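Local coordinates for protein gamma-glutamyl phosphate reductase (Saccharomyces cerevisiae, PDB 1VLU) that catalyses the NADPH-dependent reduction of L-gamma-glutamyl phosphate to glutamate semialdehyde, the second step of proline biosynthesis from glutamate, at residues S16-I19 with A20-A23; A26-I29 with L30-I33; N175-I178 with A179-S183. All coordinates share one frame; numbering follows the deposited sequence.

Contact 1: residues S16-I19 with A20-A23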
ATOM      1  N   SER A  16      16.533  -4.583   6.600  1.00 68.08           N
ATOM      2  CA  SER A  16      15.554  -3.520   6.452  1.00 65.81           C
ATOM      3  C   SER A  16      14.240  -3.868   7.104  1.00 65.15           C
ATOM      4  O   SER A  16      13.594  -2.983   7.669  1.00 63.50           O
ATOM      5  CB  SER A  16      15.319  -3.202   4.988  1.00 63.18           C
ATOM      6  OG  SER A  16      16.556  -2.979   4.344  1.00 65.50           O
ATOM      7  N   GLN A  17      13.853  -5.145   7.051  1.00 63.17           N
ATOM      8  CA  GLN A  17      12.622  -5.584   7.711  1.00 63.63           C
ATOM      9  C   GLN A  17      12.746  -5.444   9.208  1.00 60.24           C
ATOM     10  O   GLN A  17      11.797  -5.028   9.870  1.00 59.22           O
ATOM     11  CB  GLN A  17      12.245  -7.027   7.362  1.00 64.08           C
ATOM     12  CG  GLN A  17      11.723  -7.228   5.959  1.00 72.66           C
ATOM     13  CD  GLN A  17      11.028  -8.573   5.792  1.00 85.60           C
ATOM     14  OE1 GLN A  17      11.620  -9.532   5.286  1.00 86.39           O
ATOM     15  NE2 GLN A  17       9.767  -8.652   6.233  1.00 85.95           N
ATOM     16  N   GLN A  18      13.915  -5.791   9.740  1.00 59.66           N
ATOM     17  CA  GLN A  18      14.137  -5.750  11.189  1.00 60.55           C
ATOM     18  C   GLN A  18      14.188  -4.293  11.701  1.00 58.71           C
ATOM     19  O   GLN A  18      13.618  -3.953  12.748  1.00 57.28           O
ATOM     20  CB  GLN A  18      15.403  -6.529  11.561  1.00 59.94           C
ATOM     21  CG  GLN A  18      15.558  -6.812  13.057  1.00 69.77           C
ATOM     22  CD  GLN A  18      14.425  -7.665  13.631  1.00 83.24           C
ATOM     23  OE1 GLN A  18      14.322  -8.867  13.349  1.00 86.37           O
ATOM     24  NE2 GLN A  18      13.570  -7.042  14.446  1.00 87.95           N
ATOM     25  N   ILE A  19      14.868  -3.447  10.934  1.00 56.50           N
ATOM     26  CA  ILE A  19      14.894  -2.022  11.179  1.00 55.21           C
ATOM     27  C   ILE A  19      13.481  -1.460  11.247  1.00 55.60           C
ATOM     28  O   ILE A  19      13.137  -0.828  12.237  1.00 56.26           O
ATOM     29  CB  ILE A  19      15.778  -1.298  10.143  1.00 55.30           C
ATOM     30  CG1 ILE A  19      17.255  -1.600  10.449  1.00 53.19           C
ATOM     31  CG2 ILE A  19      15.479   0.207  10.097  1.00 47.92           C
ATOM     32  CD1 ILE A  19      18.225  -1.291   9.298  1.00 48.37           C
ATOM     33  N   ALA A  20      12.666  -1.728  10.225  1.00 55.07           N
ATOM     34  CA  ALA A  20      11.306  -1.217  10.156  1.00 56.03           C
ATOM     35  C   ALA A  20      10.399  -1.766  11.266  1.00 57.66           C
ATOM     36  O   ALA A  20       9.558  -1.037  11.810  1.00 58.88           O
ATOM     37  CB  ALA A  20      10.702  -1.487   8.786  1.00 55.72           C
ATOM     38  N   LYS A  21      10.578  -3.041  11.595  1.00 56.43           N
ATOM     39  CA  LYS A  21       9.821  -3.697  12.646  1.00 58.50           C
ATOM     40  C   LYS A  21      10.114  -3.095  14.027  1.00 55.31           C
ATOM     41  O   LYS A  21       9.182  -2.840  14.808  1.00 55.09           O
ATOM     42  CB  LYS A  21      10.086  -5.225  12.631  1.00 56.42           C
ATOM     43  CG  LYS A  21       9.287  -6.006  13.670  1.00 61.57           C
ATOM     44  CD  LYS A  21       9.508  -7.516  13.561  1.00 66.59           C
ATOM     45  CE  LYS A  21       9.409  -8.196  14.937  1.00 78.85           C
ATOM     46  NZ  LYS A  21       9.479  -9.686  14.828  1.00 77.39           N
ATOM     47  N   ASN A  22      11.402  -2.894  14.318  1.00 53.89           N
ATOM     48  CA  ASN A  22      11.855  -2.242  15.553  1.00 54.02           C
ATOM     49  C   ASN A  22      11.359  -0.811  15.706  1.00 53.18           C
ATOM     50  O   ASN A  22      11.040  -0.377  16.813  1.00 55.90           O
ATOM     51  CB  ASN A  22      13.379  -2.277  15.646  1.00 54.82           C
ATOM     52  CG  ASN A  22      13.924  -3.693  15.852  1.00 56.68           C
ATOM     53  OD1 ASN A  22      13.216  -4.590  16.312  1.00 60.39           O
ATOM     54  ND2 ASN A  22      15.184  -3.893  15.498  1.00 60.01           N
ATOM     55  N   ALA A  23      11.285  -0.097  14.588  1.00 50.34           N
ATOM     56  CA  ALA A  23      10.700   1.234  14.531  1.00 49.77           C
ATOM     57  C   ALA A  23       9.231   1.224  14.922  1.00 50.10           C
ATOM     58  O   ALA A  23       8.800   2.082  15.671  1.00 49.13           O
ATOM     59  CB  ALA A  23      10.872   1.820  13.152  1.00 48.73           C
TER
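Gln18 bends its side chain over that of Asn22, one turn further along helix 15-30 of this aldehyde dehydrogenase-like fold, and the two amides join in an i to i+4 side-chain bond. Gln18 NE2 donates to Asn22 OD1 over 3.1 Å. The oxygen lies close to the amide plane of Gln18, yet the donor sits 46° above the carbonyl plane of Asn22, off its lone pairs, and the N-H points at the oxygen at only 139°. A bond so bent and so far off the lone pairs is probably a modest restraint. A bend at chi2 (61°) turns the Gln18 chain along the helix instead of straight outward. Asn22, with CG beside its own backbone N, keeps its amide close to the preceding turn, its CG 3.1 Å from Gln18 O. An alanine here is likely to deprive Gln18 NE2 of its acceptor and set that amide free to turn. Polar amides suit this partly exposed flank, where the Lys21 chain also passes, its CD 4.2 Å from Gln18 NE2. Elsewhere on the helix the small, buried Ala23 sits with Ile19 against Ile156 of strand 154-158 and also touches Gln193. Ile19 O is doubly used: Ala23 N donates to it over 3.1 Å, and NE2 of Gln193 from strand 192-194 supplies a second hydrogen bond.

Contact 2: residues A26-I29 with L30-I33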
ATOM      1  N   ALA A  26       9.117   0.540  18.702  1.00 51.70           N
ATOM      2  CA  ALA A  26       9.508   1.783  19.362  1.00 48.71           C
ATOM      3  C   ALA A  26       8.413   2.846  19.347  1.00 49.54           C
ATOM      4  O   ALA A  26       8.157   3.475  20.379  1.00 50.08           O
ATOM      5  CB  ALA A  26      10.768   2.335  18.723  1.00 48.38           C
ATOM      6  N   GLY A  27       7.781   3.046  18.182  1.00 46.73           N
ATOM      7  CA  GLY A  27       6.688   3.989  18.030  1.00 44.90           C
ATOM      8  C   GLY A  27       5.500   3.674  18.917  1.00 47.89           C
ATOM      9  O   GLY A  27       4.855   4.582  19.446  1.00 47.87           O
ATOM     10  N   ASN A  28       5.203   2.385  19.074  1.00 48.95           N
ATOM     11  CA  ASN A  28       4.072   1.955  19.893  1.00 51.77           C
ATOM     12  C   ASN A  28       4.246   2.222  21.385  1.00 52.96           C
ATOM     13  O   ASN A  28       3.265   2.273  22.118  1.00 55.70           O
ATOM     14  CB  ASN A  28       3.727   0.486  19.634  1.00 53.60           C
ATOM     15  CG  ASN A  28       2.867   0.308  18.394  1.00 55.72           C
ATOM     16  OD1 ASN A  28       2.129   1.218  18.005  1.00 62.04           O
ATOM     17  ND2 ASN A  28       2.974  -0.857  17.754  1.00 57.56           N
ATOM     18  N   ILE A  29       5.497   2.407  21.809  1.00 53.47           N
ATOM     19  CA  ILE A  29       5.841   2.834  23.162  1.00 51.53           C
ATOM     20  C   ILE A  29       5.921   4.354  23.204  1.00 52.80           C
ATOM     21  O   ILE A  29       5.313   4.993  24.072  1.00 54.21           O
ATOM     22  CB  ILE A  29       7.182   2.193  23.626  1.00 52.25           C
ATOM     23  CG1 ILE A  29       7.007   0.671  23.754  1.00 51.53           C
ATOM     24  CG2 ILE A  29       7.655   2.805  24.939  1.00 46.90           C
ATOM     25  CD1 ILE A  29       8.295  -0.116  23.751  1.00 56.49           C
ATOM     26  N   LEU A  30       6.643   4.927  22.245  1.00 52.12           N
ATOM     27  CA  LEU A  30       6.849   6.377  22.178  1.00 51.10           C
ATOM     28  C   LEU A  30       5.527   7.152  22.203  1.00 51.03           C
ATOM     29  O   LEU A  30       5.424   8.172  22.888  1.00 51.76           O
ATOM     30  CB  LEU A  30       7.699   6.754  20.951  1.00 48.62           C
ATOM     31  CG  LEU A  30       8.019   8.223  20.673  1.00 52.05           C
ATOM     32  CD1 LEU A  30       8.777   8.854  21.856  1.00 43.93           C
ATOM     33  CD2 LEU A  30       8.829   8.342  19.404  1.00 49.48           C
ATOM     34  N   LYS A  31       4.516   6.643  21.495  1.00 51.54           N
ATOM     35  CA  LYS A  31       3.204   7.307  21.426  1.00 54.52           C
ATOM     36  C   LYS A  31       2.495   7.495  22.793  1.00 56.82           C
ATOM     37  O   LYS A  31       1.644   8.376  22.931  1.00 59.30           O
ATOM     38  CB  LYS A  31       2.282   6.624  20.394  1.00 50.50           C
ATOM     39  CG  LYS A  31       1.603   5.377  20.883  1.00 51.93           C
ATOM     40  CD  LYS A  31       0.958   4.585  19.768  1.00 54.85           C
ATOM     41  CE  LYS A  31      -0.447   5.018  19.483  1.00 57.49           C
ATOM     42  NZ  LYS A  31      -1.046   4.070  18.511  1.00 59.83           N
ATOM     43  N   THR A  32       2.871   6.681  23.783  1.00 58.60           N
ATOM     44  CA  THR A  32       2.260   6.661  25.127  1.00 59.40           C
ATOM     45  C   THR A  32       3.107   7.353  26.220  1.00 61.13           C
ATOM     46  O   THR A  32       2.734   7.379  27.401  1.00 63.33           O
ATOM     47  CB  THR A  32       2.036   5.212  25.591  1.00 58.76           C
ATOM     48  OG1 THR A  32       3.306   4.600  25.840  1.00 59.43           O
ATOM     49  CG2 THR A  32       1.289   4.412  24.534  1.00 58.24           C
ATOM     50  N   ILE A  33       4.252   7.892  25.822  1.00 60.50           N
ATOM     51  CA  ILE A  33       5.124   8.641  26.715  1.00 57.14           C
ATOM     52  C   ILE A  33       4.586  10.060  26.809  1.00 55.96           C
ATOM     53  O   ILE A  33       4.133  10.625  25.805  1.00 54.93           O
ATOM     54  CB  ILE A  33       6.604   8.609  26.201  1.00 57.49           C
ATOM     55  CG1 ILE A  33       7.098   7.165  26.073  1.00 53.28           C
ATOM     56  CG2 ILE A  33       7.532   9.424  27.073  1.00 47.66           C
ATOM     57  CD1 ILE A  33       6.839   6.287  27.300  1.00 54.37           C
TER
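Ile29 O is gripped twice by Thr32 as helix 15-30 gives way to a loop. The hydroxyl OG1 of Thr32 donates over 2.7 Å, in the carbonyl plane and on a lone pair of Ile29 O, while Thr32 N reaches the same oxygen over 3.0 Å from above that plane. The hydroxyl gets there because OG1 stands between the backbone N and the carbonyl carbon of its own residue (chi1 69°), a suitable role for a short branched alcohol at a helix terminus, where carbonyls run out of backbone N-H partners. One turn back, Ala26 O also takes two donors, Leu30 N at 2.8 Å and Ile29 N at 3.2 Å. Thr32 sits within a type I beta turn from Leu30 to Ile33, which brings Ile33 CG1 to 3.5 Å from Ile29 O and Ile33 CD1 to 4.3 Å from Ile29 CG2, an apolar touch beside the doubly held carbonyl. Lys31 runs alongside Asn28, both pointing the same way, and its ammonium forms a salt bridge with Asp388 of the second subunit, so this helix end contributes to the dimer interface. Within the subunit, Leu30 and Ile33 lean on Val187 in the loop between helix 164-185 and strand 192-194, and Ile33 O binds Arg38 NE at the start of helix 35-51.

Contact 3: residues N175-I178 with A179-S183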
ATOM      1  N   ASN A 175      22.126   8.560  19.810  1.00 48.25           N
ATOM      2  CA  ASN A 175      21.980   7.155  20.238  1.00 50.05           C
ATOM      3  C   ASN A 175      22.330   7.031  21.713  1.00 50.92           C
ATOM      4  O   ASN A 175      21.541   6.541  22.508  1.00 52.43           O
ATOM      5  CB  ASN A 175      22.917   6.228  19.447  1.00 48.13           C
ATOM      6  CG  ASN A 175      22.432   5.925  18.023  1.00 53.49           C
ATOM      7  OD1 ASN A 175      21.243   6.042  17.692  1.00 44.31           O
ATOM      8  ND2 ASN A 175      23.379   5.491  17.173  1.00 52.96           N
ATOM      9  N   ASP A 176      23.532   7.490  22.045  1.00 51.34           N
ATOM     10  CA  ASP A 176      24.040   7.543  23.411  1.00 53.03           C
ATOM     11  C   ASP A 176      23.141   8.289  24.394  1.00 51.11           C
ATOM     12  O   ASP A 176      22.969   7.837  25.519  1.00 52.93           O
ATOM     13  CB  ASP A 176      25.431   8.187  23.427  1.00 52.73           C
ATOM     14  CG  ASP A 176      26.520   7.264  22.870  1.00 64.10           C
ATOM     15  OD1 ASP A 176      26.204   6.305  22.104  1.00 64.60           O
ATOM     16  OD2 ASP A 176      27.710   7.520  23.193  1.00 71.38           O
ATOM     17  N   THR A 177      22.607   9.440  23.989  1.00 48.41           N
ATOM     18  CA  THR A 177      21.765  10.239  24.870  1.00 47.26           C
ATOM     19  C   THR A 177      20.432   9.539  25.101  1.00 48.75           C
ATOM     20  O   THR A 177      19.933   9.516  26.224  1.00 49.63           O
ATOM     21  CB  THR A 177      21.539  11.679  24.333  1.00 49.44           C
ATOM     22  OG1 THR A 177      22.809  12.283  24.071  1.00 46.04           O
ATOM     23  CG2 THR A 177      20.767  12.559  25.349  1.00 42.81           C
ATOM     24  N   ILE A 178      19.856   8.966  24.047  1.00 48.69           N
ATOM     25  CA  ILE A 178      18.598   8.246  24.202  1.00 49.51           C
ATOM     26  C   ILE A 178      18.785   7.034  25.144  1.00 50.83           C
ATOM     27  O   ILE A 178      17.961   6.789  26.019  1.00 51.58           O
ATOM     28  CB  ILE A 178      17.965   7.852  22.835  1.00 48.16           C
ATOM     29  CG1 ILE A 178      17.557   9.113  22.068  1.00 50.61           C
ATOM     30  CG2 ILE A 178      16.728   6.993  23.047  1.00 47.96           C
ATOM     31  CD1 ILE A 178      16.862   8.862  20.746  1.00 46.59           C
ATOM     32  N   ALA A 179      19.874   6.297  24.967  1.00 51.64           N
ATOM     33  CA  ALA A 179      20.194   5.154  25.832  1.00 53.88           C
ATOM     34  C   ALA A 179      20.404   5.591  27.289  1.00 56.09           C
ATOM     35  O   ALA A 179      19.809   5.028  28.207  1.00 57.59           O
ATOM     36  CB  ALA A 179      21.423   4.416  25.304  1.00 49.99           C
ATOM     37  N   GLN A 180      21.230   6.615  27.478  1.00 57.07           N
ATOM     38  CA  GLN A 180      21.573   7.149  28.792  1.00 60.17           C
ATOM     39  C   GLN A 180      20.373   7.628  29.632  1.00 60.09           C
ATOM     40  O   GLN A 180      20.385   7.511  30.859  1.00 61.15           O
ATOM     41  CB  GLN A 180      22.567   8.298  28.605  1.00 60.07           C
ATOM     42  CG  GLN A 180      23.204   8.837  29.873  1.00 61.77           C
ATOM     43  CD  GLN A 180      24.121  10.022  29.596  1.00 63.98           C
ATOM     44  OE1 GLN A 180      24.442  10.795  30.501  1.00 73.41           O
ATOM     45  NE2 GLN A 180      24.541  10.177  28.337  1.00 67.70           N
ATOM     46  N   PHE A 181      19.349   8.172  28.980  1.00 59.88           N
ATOM     47  CA  PHE A 181      18.237   8.797  29.700  1.00 58.91           C
ATOM     48  C   PHE A 181      16.886   8.080  29.569  1.00 59.31           C
ATOM     49  O   PHE A 181      15.864   8.624  29.964  1.00 59.32           O
ATOM     50  CB  PHE A 181      18.122  10.272  29.307  1.00 58.25           C
ATOM     51  CG  PHE A 181      19.268  11.115  29.787  1.00 59.55           C
ATOM     52  CD1 PHE A 181      19.361  11.495  31.126  1.00 60.94           C
ATOM     53  CD2 PHE A 181      20.260  11.528  28.903  1.00 61.45           C
ATOM     54  CE1 PHE A 181      20.430  12.279  31.581  1.00 65.55           C
ATOM     55  CE2 PHE A 181      21.340  12.312  29.345  1.00 65.18           C
ATOM     56  CZ  PHE A 181      21.422  12.691  30.688  1.00 63.16           C
ATOM     57  N   GLN A 182      16.898   6.853  29.047  1.00 61.36           N
ATOM     58  CA  GLN A 182      15.684   6.046  28.844  1.00 64.86           C
ATOM     59  C   GLN A 182      14.831   5.845  30.102  1.00 66.81           C
ATOM     60  O   GLN A 182      13.615   6.060  30.070  1.00 67.25           O
ATOM     61  CB  GLN A 182      16.059   4.690  28.250  1.00 63.53           C
ATOM     62  CG  GLN A 182      14.894   3.793  27.894  1.00 64.65           C
ATOM     63  CD  GLN A 182      15.326   2.621  27.021  1.00 72.08           C
ATOM     64  OE1 GLN A 182      14.624   2.234  26.090  1.00 74.26           O
ATOM     65  NE2 GLN A 182      16.495   2.059  27.314  1.00 73.69           N
ATOM     66  N   SER A 183      15.470   5.421  31.195  1.00 69.46           N
ATOM     67  CA  SER A 183      14.787   5.188  32.478  1.00 70.60           C
ATOM     68  C   SER A 183      14.208   6.475  33.081  1.00 70.22           C
ATOM     69  O   SER A 183      13.183   6.447  33.767  1.00 71.64           O
ATOM     70  CB  SER A 183      15.728   4.506  33.469  1.00 70.80           C
ATOM     71  OG  SER A 183      16.959   5.207  33.558  1.00 75.89           O
TER
HETATM   72  O   HOH W   1      24.616  12.356  26.248  1.00 56.03           O
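Thr177 and Phe181 cross one turn apart on helix 164-185, the connecting helix of a beta-alpha-beta unit between the parallel strands 154-158 and 192-194. This is the tight side. The methyl CG2 of Thr177 meets the ring of Phe181 at its rim, 3.7 Å from CD2 and 4.0 Å from CE2. Because CG of Phe181 stands anti to its carbonyl carbon (chi1 -68°), the ring is placed by the preceding turn, and Thr177 O lies at the ring edge, near its plane, 3.4 Å from Phe181 CD2. That same oxygen accepts the backbone bond from Phe181 N over 3.1 Å, at a rather bent N-H angle of 138°. Both side chains press on helix 35-51, Thr177 against Lys44, Ile45 and Ala48 and Phe181 against Ile41. A threonine suits the buried place because its methyl gives the ring an apolar neighbour while OG1 bonds back to Ile173 O, satisfying the hydroxyl within the helix. Gln182, its chain extended beyond CG, bonds Val189 N through OE1 and ties the helix to the loop that follows.

The other flank is looser, with Asp176 and Gln180 exposed, as suits a charged and a polar residue. Gln180 spans the two sides: its CG lies over one face of the Phe181 ring, offset toward the rim, while its amide runs outward to solvent. A water sits between the two sides, donating to Thr177 OG1 over 2.8 Å and accepting a weak bond from Gln180 NE2 at 3.0 Å.

Contacts 1 and 2 share helix 15-30, their centres 15 Å apart, whereas contact 3 belongs to helix 164-185, with nearest atoms about 7 Å from contact 2. None is fully core; each is partly buried, with an apolar side against the fold. Contact 1 lies against strands 154-158 and 192-194, the same strands that the helix of contact 3 connects. Contacts 2 and 3 both border helix 35-51 and the loop leading to strand 192-194. Chemistry follows place: paired amides at mid-helix in contact 1, a doubly bonded carbonyl at a helix end that also meets the second subunit in contact 2, and a methyl-aromatic touch with a water at its margin in contact 3.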